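Local atomic coordinates of 24-sterol C-methyltransferase (Haloferax volcanii, PDB entry 6F5Z), a protein that probably transfers methyl groups from S-adenosylmethionine to a substrate not yet established, working as a holoenzyme with the small activator protein Trm112. Residues E38-V43 with V104-S109; R64-D69 with L97-D102; T122-A127 with R173-H178. All blocks are in the same frame, centred on the assembly; numbering follows the deposited sequence.

Interaction 1: E38-V43 with V104-S109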
loop_
_atom_site.group_PDB
_atom_site.type_symbol
_atom_site.label_atom_id
_atom_site.label_comp_id
_atom_site.label_asym_id
_atom_site.label_seq_id
_atom_site.Cartn_x
_atom_site.Cartn_y
_atom_site.Cartn_z
ATOM N N GLU B 38 0.173 -2.764 17.233
ATOM C CA GLU B 38 -0.647 -2.787 18.433
ATOM C C GLU B 38 -0.413 -1.509 19.226
ATOM O O GLU B 38 0.742 -1.078 19.430
ATOM C CB GLU B 38 -0.262 -3.986 19.325
ATOM C CG GLU B 38 -0.671 -5.339 18.744
ATOM C CD GLU B 38 0.263 -5.971 17.732
ATOM O OE1 GLU B 38 1.269 -5.330 17.350
ATOM O OE2 GLU B 38 0.024 -7.148 17.375
ATOM N N GLY B 39 -1.534 -0.912 19.676
ATOM C CA GLY B 39 -1.457 0.311 20.455
ATOM C C GLY B 39 -1.590 1.600 19.654
ATOM O O GLY B 39 -1.673 2.694 20.227
ATOM N N ASP B 40 -1.592 1.511 18.306
ATOM C CA ASP B 40 -1.681 2.736 17.482
ATOM C C ASP B 40 -2.951 3.551 17.670
ATOM O O ASP B 40 -3.995 3.002 18.037
ATOM C CB ASP B 40 -1.551 2.399 16.000
ATOM C CG ASP B 40 -0.120 2.202 15.494
ATOM O OD1 ASP B 40 0.842 2.418 16.288
ATOM O OD2 ASP B 40 0.039 1.742 14.331
ATOM N N THR B 41 -2.830 4.858 17.409
ATOM C CA THR B 41 -3.960 5.802 17.486
ATOM C C THR B 41 -4.473 5.992 16.067
ATOM O O THR B 41 -3.698 6.341 15.180
ATOM C CB THR B 41 -3.504 7.129 18.068
ATOM O OG1 THR B 41 -3.177 6.962 19.452
ATOM C CG2 THR B 41 -4.596 8.223 17.939
ATOM N N VAL B 42 -5.774 5.760 15.859
ATOM C CA VAL B 42 -6.381 5.909 14.543
ATOM C C VAL B 42 -7.552 6.887 14.608
ATOM O O VAL B 42 -8.380 6.811 15.537
ATOM C CB VAL B 42 -6.838 4.519 13.990
ATOM C CG1 VAL B 42 -7.589 4.639 12.638
ATOM C CG2 VAL B 42 -5.628 3.589 13.841
ATOM N N VAL B 43 -7.660 7.743 13.598
ATOM C CA VAL B 43 -8.799 8.649 13.421
ATOM C C VAL B 43 -9.601 8.132 12.215
ATOM O O VAL B 43 -9.028 7.828 11.147
ATOM C CB VAL B 43 -8.337 10.106 13.205
ATOM C CG1 VAL B 43 -9.515 10.998 12.751
ATOM C CG2 VAL B 43 -7.745 10.657 14.489
ATOM N N VAL B 104 -1.406 11.560 15.350
ATOM C CA VAL B 104 -2.203 10.391 14.908
ATOM C C VAL B 104 -1.348 9.429 14.135
ATOM O O VAL B 104 -0.593 9.849 13.251
ATOM C CB VAL B 104 -3.456 10.885 14.120
ATOM C CG1 VAL B 104 -4.243 9.733 13.531
ATOM C CG2 VAL B 104 -4.357 11.711 15.057
ATOM N N ASP B 105 -1.485 8.112 14.422
ATOM C CA ASP B 105 -0.672 7.156 13.658
ATOM C C ASP B 105 -1.243 6.874 12.275
ATOM O O ASP B 105 -0.469 6.723 11.327
ATOM C CB ASP B 105 -0.511 5.846 14.437
ATOM C CG ASP B 105 0.248 6.039 15.750
ATOM O OD1 ASP B 105 1.428 6.424 15.698
ATOM O OD2 ASP B 105 -0.385 5.958 16.819
ATOM N N HIS B 106 -2.594 6.734 12.166
ATOM C CA HIS B 106 -3.202 6.482 10.862
ATOM C C HIS B 106 -4.580 7.103 10.805
ATOM O O HIS B 106 -5.240 7.268 11.844
ATOM C CB HIS B 106 -3.361 4.980 10.571
ATOM C CG HIS B 106 -2.097 4.210 10.686
ATOM N ND1 HIS B 106 -1.753 3.536 11.865
ATOM C CD2 HIS B 106 -1.096 4.094 9.790
ATOM C CE1 HIS B 106 -0.554 3.026 11.631
ATOM N NE2 HIS B 106 -0.101 3.337 10.419
ATOM N N VAL B 107 -4.989 7.468 9.585
ATOM C CA VAL B 107 -6.348 8.004 9.364
ATOM C C VAL B 107 -6.999 7.075 8.336
ATOM O O VAL B 107 -6.385 6.699 7.328
ATOM C CB VAL B 107 -6.278 9.452 8.806
ATOM C CG1 VAL B 107 -7.671 9.973 8.423
ATOM C CG2 VAL B 107 -5.648 10.388 9.836
ATOM N N TRP B 108 -8.270 6.719 8.597
ATOM C CA TRP B 108 -9.096 5.906 7.734
ATOM C C TRP B 108 -10.319 6.725 7.345
ATOM O O TRP B 108 -10.867 7.454 8.170
ATOM C CB TRP B 108 -9.603 4.679 8.534
ATOM C CG TRP B 108 -10.796 3.989 7.928
ATOM C CD1 TRP B 108 -12.114 4.224 8.221
ATOM C CD2 TRP B 108 -10.781 3.021 6.865
ATOM N NE1 TRP B 108 -12.928 3.411 7.437
ATOM C CE2 TRP B 108 -12.131 2.690 6.572
ATOM C CE3 TRP B 108 -9.749 2.401 6.126
ATOM C CZ2 TRP B 108 -12.467 1.698 5.646
ATOM C CZ3 TRP B 108 -10.083 1.449 5.171
ATOM C CH2 TRP B 108 -11.439 1.139 4.910
ATOM N N SER B 109 -10.766 6.586 6.105
ATOM C CA SER B 109 -12.041 7.157 5.719
ATOM C C SER B 109 -12.669 6.293 4.629
ATOM O O SER B 109 -12.030 6.002 3.619
ATOM C CB SER B 109 -11.889 8.612 5.300
ATOM O OG SER B 109 -13.146 9.164 4.932
#
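Strands 41-45 and 104-110, neighbours at the middle of the Rossmann-like methyltransferase sheet, run parallel here. Asp105, at a corner of its chain, makes the first link: with CG beside its own backbone N (chi1 -63°), it turns OD2 to Thr41 N at 2.7 Å, an almost straight bond that uses the anti lone pair. Thr41 O then accepts two backbone donors, Asp105 N at 2.9 Å, the shorter but more bent, and His106 N at 3.2 Å, the straighter. Parallel pairing proper follows, Val43 N giving to His106 O at 3.0 Å and Trp108 N to Val43 O at 2.9 Å. An alanine in place of Asp105 would remove the OD2 acceptor and would probably loosen the strand entry at Thr41. The beta-branched valines suit these extended backbones. Val42 and His106 share one face of the sheet, while Val43 and Val107 lie on the other, where Val43 CG2 meets Val104 CG2 at 3.6 Å, crossing nearly at right angles. Asp40 stacks its carboxylate on that of Asp105, the planes 25° apart; such close like charges may raise the proton affinity of one, though a long, weak ion pair from Lys131 to Asp105 OD1 might partly offset this. Asp40 OD2, bonded to Glu37 N, also lies in the His106 ring plane at its edge, 3.0 Å from CE1.

Interaction 2: R64-D69 with L97-D102. With SAH (S-adenosyl-L-homocysteine), chain G.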
loop_
_atom_site.group_PDB
_atom_site.type_symbol
_atom_site.label_atom_id
_atom_site.label_comp_id
_atom_site.label_asym_id
_atom_site.label_seq_id
_atom_site.Cartn_x
_atom_site.Cartn_y
_atom_site.Cartn_z
ATOM N N ARG B 64 -6.033 3.370 20.577
ATOM C CA ARG B 64 -6.935 4.512 20.758
ATOM C C ARG B 64 -7.596 4.784 19.436
ATOM O O ARG B 64 -6.931 4.730 18.397
ATOM C CB ARG B 64 -6.179 5.768 21.182
ATOM C CG ARG B 64 -5.181 5.487 22.299
ATOM C CD ARG B 64 -4.742 6.684 23.072
ATOM N NE ARG B 64 -4.241 7.776 22.240
ATOM C CZ ARG B 64 -4.130 9.009 22.715
ATOM N NH1 ARG B 64 -3.672 9.981 21.947
ATOM N NH2 ARG B 64 -4.488 9.278 23.961
ATOM N N GLY B 65 -8.887 5.037 19.465
ATOM C CA GLY B 65 -9.575 5.349 18.220
ATOM C C GLY B 65 -10.481 6.529 18.399
ATOM O O GLY B 65 -11.056 6.708 19.498
ATOM N N PHE B 66 -10.555 7.383 17.347
ATOM C CA PHE B 66 -11.441 8.544 17.377
ATOM C C PHE B 66 -12.298 8.495 16.130
ATOM O O PHE B 66 -11.743 8.548 15.025
ATOM C CB PHE B 66 -10.668 9.865 17.373
ATOM C CG PHE B 66 -9.763 10.071 18.550
ATOM C CD1 PHE B 66 -8.501 9.486 18.589
ATOM C CD2 PHE B 66 -10.170 10.844 19.628
ATOM C CE1 PHE B 66 -7.679 9.634 19.702
ATOM C CE2 PHE B 66 -9.329 11.028 20.730
ATOM C CZ PHE B 66 -8.095 10.416 20.768
ATOM N N GLY B 67 -13.611 8.381 16.305
ATOM C CA GLY B 67 -14.553 8.351 15.196
ATOM C C GLY B 67 -15.209 9.714 15.099
ATOM O O GLY B 67 -15.984 10.104 15.988
ATOM N N LEU B 68 -14.829 10.474 14.078
ATOM C CA LEU B 68 -15.298 11.843 13.889
ATOM C C LEU B 68 -16.456 11.825 12.869
ATOM O O LEU B 68 -16.376 11.142 11.839
ATOM C CB LEU B 68 -14.132 12.730 13.380
ATOM C CG LEU B 68 -14.473 14.201 13.072
ATOM C CD1 LEU B 68 -13.298 15.089 13.355
ATOM C CD2 LEU B 68 -14.839 14.417 11.563
ATOM N N ASP B 69 -17.538 12.577 13.156
ATOM C CA ASP B 69 -18.660 12.637 12.225
ATOM C C ASP B 69 -19.338 13.976 12.407
ATOM O O ASP B 69 -19.350 14.530 13.498
ATOM C CB ASP B 69 -19.642 11.481 12.426
ATOM C CG ASP B 69 -20.378 11.183 11.153
ATOM O OD1 ASP B 69 -21.360 11.917 10.840
ATOM O OD2 ASP B 69 -19.974 10.244 10.451
ATOM N N LEU B 97 -9.769 19.773 11.455
ATOM C CA LEU B 97 -9.657 18.595 12.334
ATOM C C LEU B 97 -9.146 18.997 13.707
ATOM O O LEU B 97 -8.077 19.606 13.813
ATOM C CB LEU B 97 -8.792 17.499 11.722
ATOM C CG LEU B 97 -9.226 17.056 10.308
ATOM C CD1 LEU B 97 -8.270 15.950 9.758
ATOM C CD2 LEU B 97 -10.697 16.593 10.276
ATOM N N PRO B 98 -9.880 18.562 14.759
ATOM C CA PRO B 98 -9.575 19.005 16.121
ATOM C C PRO B 98 -8.539 18.134 16.806
ATOM O O PRO B 98 -8.703 17.748 17.966
ATOM C CB PRO B 98 -10.952 18.968 16.802
ATOM C CG PRO B 98 -11.622 17.786 16.174
ATOM C CD PRO B 98 -11.159 17.815 14.720
ATOM N N PHE B 99 -7.443 17.861 16.080
ATOM C CA PHE B 99 -6.327 17.079 16.593
ATOM C C PHE B 99 -5.045 17.824 16.415
ATOM O O PHE B 99 -4.865 18.555 15.416
ATOM C CB PHE B 99 -6.207 15.722 15.877
ATOM C CG PHE B 99 -7.455 14.904 15.975
ATOM C CD1 PHE B 99 -7.688 14.094 17.078
ATOM C CD2 PHE B 99 -8.405 14.930 14.963
ATOM C CE1 PHE B 99 -8.889 13.394 17.201
ATOM C CE2 PHE B 99 -9.591 14.200 15.075
ATOM C CZ PHE B 99 -9.830 13.460 16.200
ATOM N N ASP B 100 -4.133 17.657 17.388
ATOM C CA ASP B 100 -2.822 18.285 17.342
ATOM C C ASP B 100 -2.004 17.855 16.128
ATOM O O ASP B 100 -2.218 16.757 15.598
ATOM C CB ASP B 100 -2.018 17.848 18.576
ATOM C CG ASP B 100 -2.443 18.509 19.861
ATOM O OD1 ASP B 100 -3.178 19.518 19.798
ATOM O OD2 ASP B 100 -2.008 18.045 20.938
ATOM N N ASP B 101 -1.020 18.672 15.734
ATOM C CA ASP B 101 -0.098 18.267 14.682
ATOM C C ASP B 101 0.620 16.982 15.101
ATOM O O ASP B 101 0.978 16.827 16.267
ATOM C CB ASP B 101 1.005 19.323 14.452
ATOM C CG ASP B 101 0.564 20.666 13.920
ATOM O OD1 ASP B 101 -0.648 20.928 13.909
ATOM O OD2 ASP B 101 1.450 21.484 13.575
ATOM N N ASP B 102 0.875 16.085 14.150
ATOM C CA ASP B 102 1.702 14.896 14.360
ATOM C C ASP B 102 1.293 14.101 15.592
ATOM O O ASP B 102 2.154 13.710 16.393
ATOM C CB ASP B 102 3.193 15.287 14.463
ATOM C CG ASP B 102 3.819 16.049 13.308
ATOM O OD1 ASP B 102 3.205 16.114 12.224
ATOM O OD2 ASP B 102 4.926 16.575 13.483
HETATM N N SAH G . -17.656 5.418 6.951
HETATM C CA SAH G . -19.062 4.966 7.130
HETATM C CB SAH G . -20.144 6.074 6.818
HETATM C CG SAH G . -20.138 6.521 5.359
HETATM S SD SAH G . -21.433 7.783 5.067
HETATM C C SAH G . -19.378 3.706 6.281
HETATM O O SAH G . -18.368 3.249 5.592
HETATM O OXT SAH G . -20.473 3.192 6.282
HETATM C "C5'" SAH G . -20.532 9.344 5.229
HETATM C "C4'" SAH G . -20.303 9.766 6.669
HETATM O "O4'" SAH G . -19.477 10.960 6.652
HETATM C "C3'" SAH G . -21.618 10.148 7.359
HETATM O "O3'" SAH G . -21.767 9.525 8.634
HETATM C "C2'" SAH G . -21.589 11.681 7.363
HETATM O "O2'" SAH G . -22.302 12.301 8.430
HETATM C "C1'" SAH G . -20.091 11.977 7.427
HETATM N N9 SAH G . -19.700 13.268 6.857
HETATM C C8 SAH G . -19.966 13.728 5.589
HETATM N N7 SAH G . -19.451 14.906 5.330
HETATM C C5 SAH G . -18.796 15.245 6.504
HETATM C C6 SAH G . -18.048 16.382 6.885
HETATM N N6 SAH G . -17.852 17.449 6.097
HETATM N N1 SAH G . -17.533 16.408 8.140
HETATM C C2 SAH G . -17.775 15.375 8.959
HETATM N N3 SAH G . -18.461 14.255 8.715
HETATM C C4 SAH G . -18.946 14.245 7.456
#
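Asp69 OD1 is gripped by two donors, SAH O2' at 2.6 Å and the backbone N of Ser71. Its partner OD2 likewise has two, SAH O3' at 2.7 Å and Gly48 N, so the carboxylate is fixed while it takes both ribose hydroxyls. An acidic residue at the end of the second strand that binds the ribose diol is a hallmark of Rossmann-fold methyltransferases, and aspartate, short and with two acceptors, matches the two hydroxyls. Along strand 64-69 successive positions alternate, which leaves Phe66 and Leu68 facing the 97-102 loop. Leu68 divides its two methyls between the cofactor and the loop. CD2 reaches the adenine at SAH C2, 4.0 Å away, while CD1 meets Pro98 CD tip to tip at 3.7 Å and also approaches Leu97 and Phe99. Pro98, whose ring suits a tight bend, is the centre of an inverse gamma turn closed by a weak bond from Phe99 N to Leu97 O. The loop and strand also lie against the partner UPF0434 family protein, whose Ile8 packs on Phe66 and Leu9 on Phe99. The two phenylalanines form a T-shaped pair, centroids 5.3 Å apart and planes at 74°. Phe99 presents its edge, with CE1 lying over the Phe66 ring toward the rim, 3.7 Å from Phe66 CG.

Interaction 3: T122-A127 with R173-H178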
loop_
_atom_site.group_PDB
_atom_site.type_symbol
_atom_site.label_atom_id
_atom_site.label_comp_id
_atom_site.label_asym_id
_atom_site.label_seq_id
_atom_site.Cartn_x
_atom_site.Cartn_y
_atom_site.Cartn_z
ATOM N N THR B 122 -8.807 19.410 3.313
ATOM C CA THR B 122 -8.933 18.227 4.197
ATOM C C THR B 122 -7.660 17.370 4.068
ATOM O O THR B 122 -7.164 16.889 5.081
ATOM C CB THR B 122 -10.205 17.453 3.865
ATOM O OG1 THR B 122 -11.324 18.294 4.216
ATOM C CG2 THR B 122 -10.300 16.136 4.649
ATOM N N LEU B 123 -7.130 17.162 2.841
ATOM C CA LEU B 123 -5.898 16.384 2.713
ATOM C C LEU B 123 -4.717 17.022 3.459
ATOM O O LEU B 123 -3.902 16.337 4.045
ATOM C CB LEU B 123 -5.537 16.168 1.247
ATOM C CG LEU B 123 -6.485 15.247 0.496
ATOM C CD1 LEU B 123 -6.263 15.320 -1.005
ATOM C CD2 LEU B 123 -6.361 13.784 0.994
ATOM N N GLU B 124 -4.614 18.360 3.412
ATOM C CA GLU B 124 -3.562 19.077 4.132
ATOM C C GLU B 124 -3.739 18.895 5.656
ATOM O O GLU B 124 -2.749 18.689 6.365
ATOM C CB GLU B 124 -3.615 20.566 3.770
ATOM C CG GLU B 124 -3.186 20.818 2.330
ATOM C CD GLU B 124 -3.665 22.134 1.740
ATOM O OE1 GLU B 124 -4.211 22.975 2.494
ATOM O OE2 GLU B 124 -3.569 22.289 0.500
ATOM N N GLU B 125 -5.007 18.891 6.124
ATOM C CA GLU B 125 -5.315 18.664 7.543
ATOM C C GLU B 125 -4.931 17.246 7.967
ATOM O O GLU B 125 -4.444 17.034 9.084
ATOM C CB GLU B 125 -6.792 18.893 7.801
ATOM C CG GLU B 125 -7.169 20.354 8.014
ATOM C CD GLU B 125 -6.594 20.871 9.322
ATOM O OE1 GLU B 125 -7.205 20.615 10.387
ATOM O OE2 GLU B 125 -5.512 21.503 9.278
ATOM N N ILE B 126 -5.155 16.274 7.077
ATOM C CA ILE B 126 -4.773 14.876 7.375
ATOM C C ILE B 126 -3.248 14.763 7.453
ATOM O O ILE B 126 -2.690 14.154 8.376
ATOM C CB ILE B 126 -5.396 13.942 6.309
ATOM C CG1 ILE B 126 -6.916 13.866 6.523
ATOM C CG2 ILE B 126 -4.795 12.538 6.380
ATOM C CD1 ILE B 126 -7.685 13.266 5.355
ATOM N N ALA B 127 -2.540 15.371 6.490
ATOM C CA ALA B 127 -1.081 15.339 6.526
ATOM C C ALA B 127 -0.576 16.032 7.805
ATOM O O ALA B 127 0.417 15.599 8.375
ATOM C CB ALA B 127 -0.521 16.059 5.299
ATOM N N ARG B 173 -0.430 14.056 -3.535
ATOM C CA ARG B 173 0.931 14.617 -3.645
ATOM C C ARG B 173 0.894 16.126 -3.414
ATOM O O ARG B 173 1.798 16.650 -2.763
ATOM C CB ARG B 173 1.546 14.291 -5.007
ATOM C CG ARG B 173 1.719 12.787 -5.210
ATOM C CD ARG B 173 2.568 12.423 -6.418
ATOM N NE ARG B 173 2.566 10.967 -6.644
ATOM C CZ ARG B 173 1.913 10.350 -7.627
ATOM N NH1 ARG B 173 1.198 11.051 -8.503
ATOM N NH2 ARG B 173 1.977 9.033 -7.748
ATOM N N ASP B 174 -0.149 16.830 -3.949
ATOM C CA ASP B 174 -0.222 18.284 -3.743
ATOM C C ASP B 174 -0.363 18.648 -2.259
ATOM O O ASP B 174 0.066 19.739 -1.844
ATOM C CB ASP B 174 -1.334 18.906 -4.583
ATOM C CG ASP B 174 -1.071 18.904 -6.074
ATOM O OD1 ASP B 174 0.093 18.679 -6.474
ATOM O OD2 ASP B 174 -2.034 19.126 -6.851
ATOM N N ALA B 175 -0.922 17.726 -1.428
ATOM C CA ALA B 175 -1.084 17.960 0.006
ATOM C C ALA B 175 0.129 17.525 0.807
ATOM O O ALA B 175 0.133 17.688 2.035
ATOM C CB ALA B 175 -2.311 17.217 0.518
ATOM N N GLY B 176 1.130 16.961 0.124
ATOM C CA GLY B 176 2.371 16.540 0.762
ATOM C C GLY B 176 2.388 15.075 1.126
ATOM O O GLY B 176 3.366 14.610 1.708
ATOM N N LEU B 177 1.357 14.313 0.750
ATOM C CA LEU B 177 1.378 12.884 1.062
ATOM C C LEU B 177 2.058 12.116 -0.069
ATOM O O LEU B 177 1.795 12.384 -1.248
ATOM C CB LEU B 177 -0.074 12.345 1.172
ATOM C CG LEU B 177 -0.915 12.973 2.277
ATOM C CD1 LEU B 177 -2.419 12.588 2.147
ATOM C CD2 LEU B 177 -0.389 12.565 3.673
ATOM N N HIS B 178 2.856 11.110 0.273
ATOM C CA HIS B 178 3.420 10.245 -0.772
ATOM C C HIS B 178 2.382 9.176 -1.078
ATOM O O HIS B 178 1.817 8.611 -0.151
ATOM C CB HIS B 178 4.647 9.501 -0.245
ATOM C CG HIS B 178 5.762 10.400 0.179
ATOM N ND1 HIS B 178 6.349 10.275 1.430
ATOM C CD2 HIS B 178 6.365 11.395 -0.504
ATOM C CE1 HIS B 178 7.310 11.187 1.459
ATOM N NE2 HIS B 178 7.353 11.890 0.323
#
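Ala175 carries the tight part of this contact, where the end of helix 165-174, just before strand 178-185, meets the side of helix 119-129. Its CB lies 3.5 Å from Leu123 CB, closer than usual for two carbons, and the backbones come near, with Glu124 CA and Ala175 CA 4.9 Å apart. A side chain as small as alanine's suits so close an approach. Just beyond, Gly176 ends the helix in a Schellman motif, its positive phi of 96° suiting a residue without CB. Leu177 then points toward helix 119-129: its CD2 touches Ala127 CB at 3.9 Å, and CD1 approaches Leu123 CD2 more loosely, at 4.3 Å. Leu123 and Leu177 are buried, both packing on Phe172, and Leu123 also reaches Phe136 of sheet strand 134-140. The solvent side is thinner. There Glu124, extended beyond CG, lends only the aliphatic base of its side chain, CG lying 4.1 Å from Ala175 CB, as befits a charged residue at an exposed border. No hydrogen bond or salt bridge joins the two segments, so the contact depends on apolar fit, with the small Ala175 permitting the close approach and leucines supplying the buried bulk.

Along the chain, interaction 2 is nested within the loop that interaction 1 closes, and interaction 3 follows both. Interactions 1 and 2 have centres about 9 Å apart and share the central sheet, for strands 41-45 and 64-69 are neighbours in it; Val43 CG2 also packs on Phe99. The centre of interaction 3 lies about 16 Å from that of interaction 1 and about 15 Å from that of interaction 2, in the helical layer against that sheet. Helix 119-129 joins it to both: Ile126 packs on Val107 and Leu97, and Glu125 OE1 accepts a hydrogen bond from Leu97 N. Sheet, activator-facing loop and covering helix thus form one continuous body, with the cofactor ribose held at the end of strand 64-69.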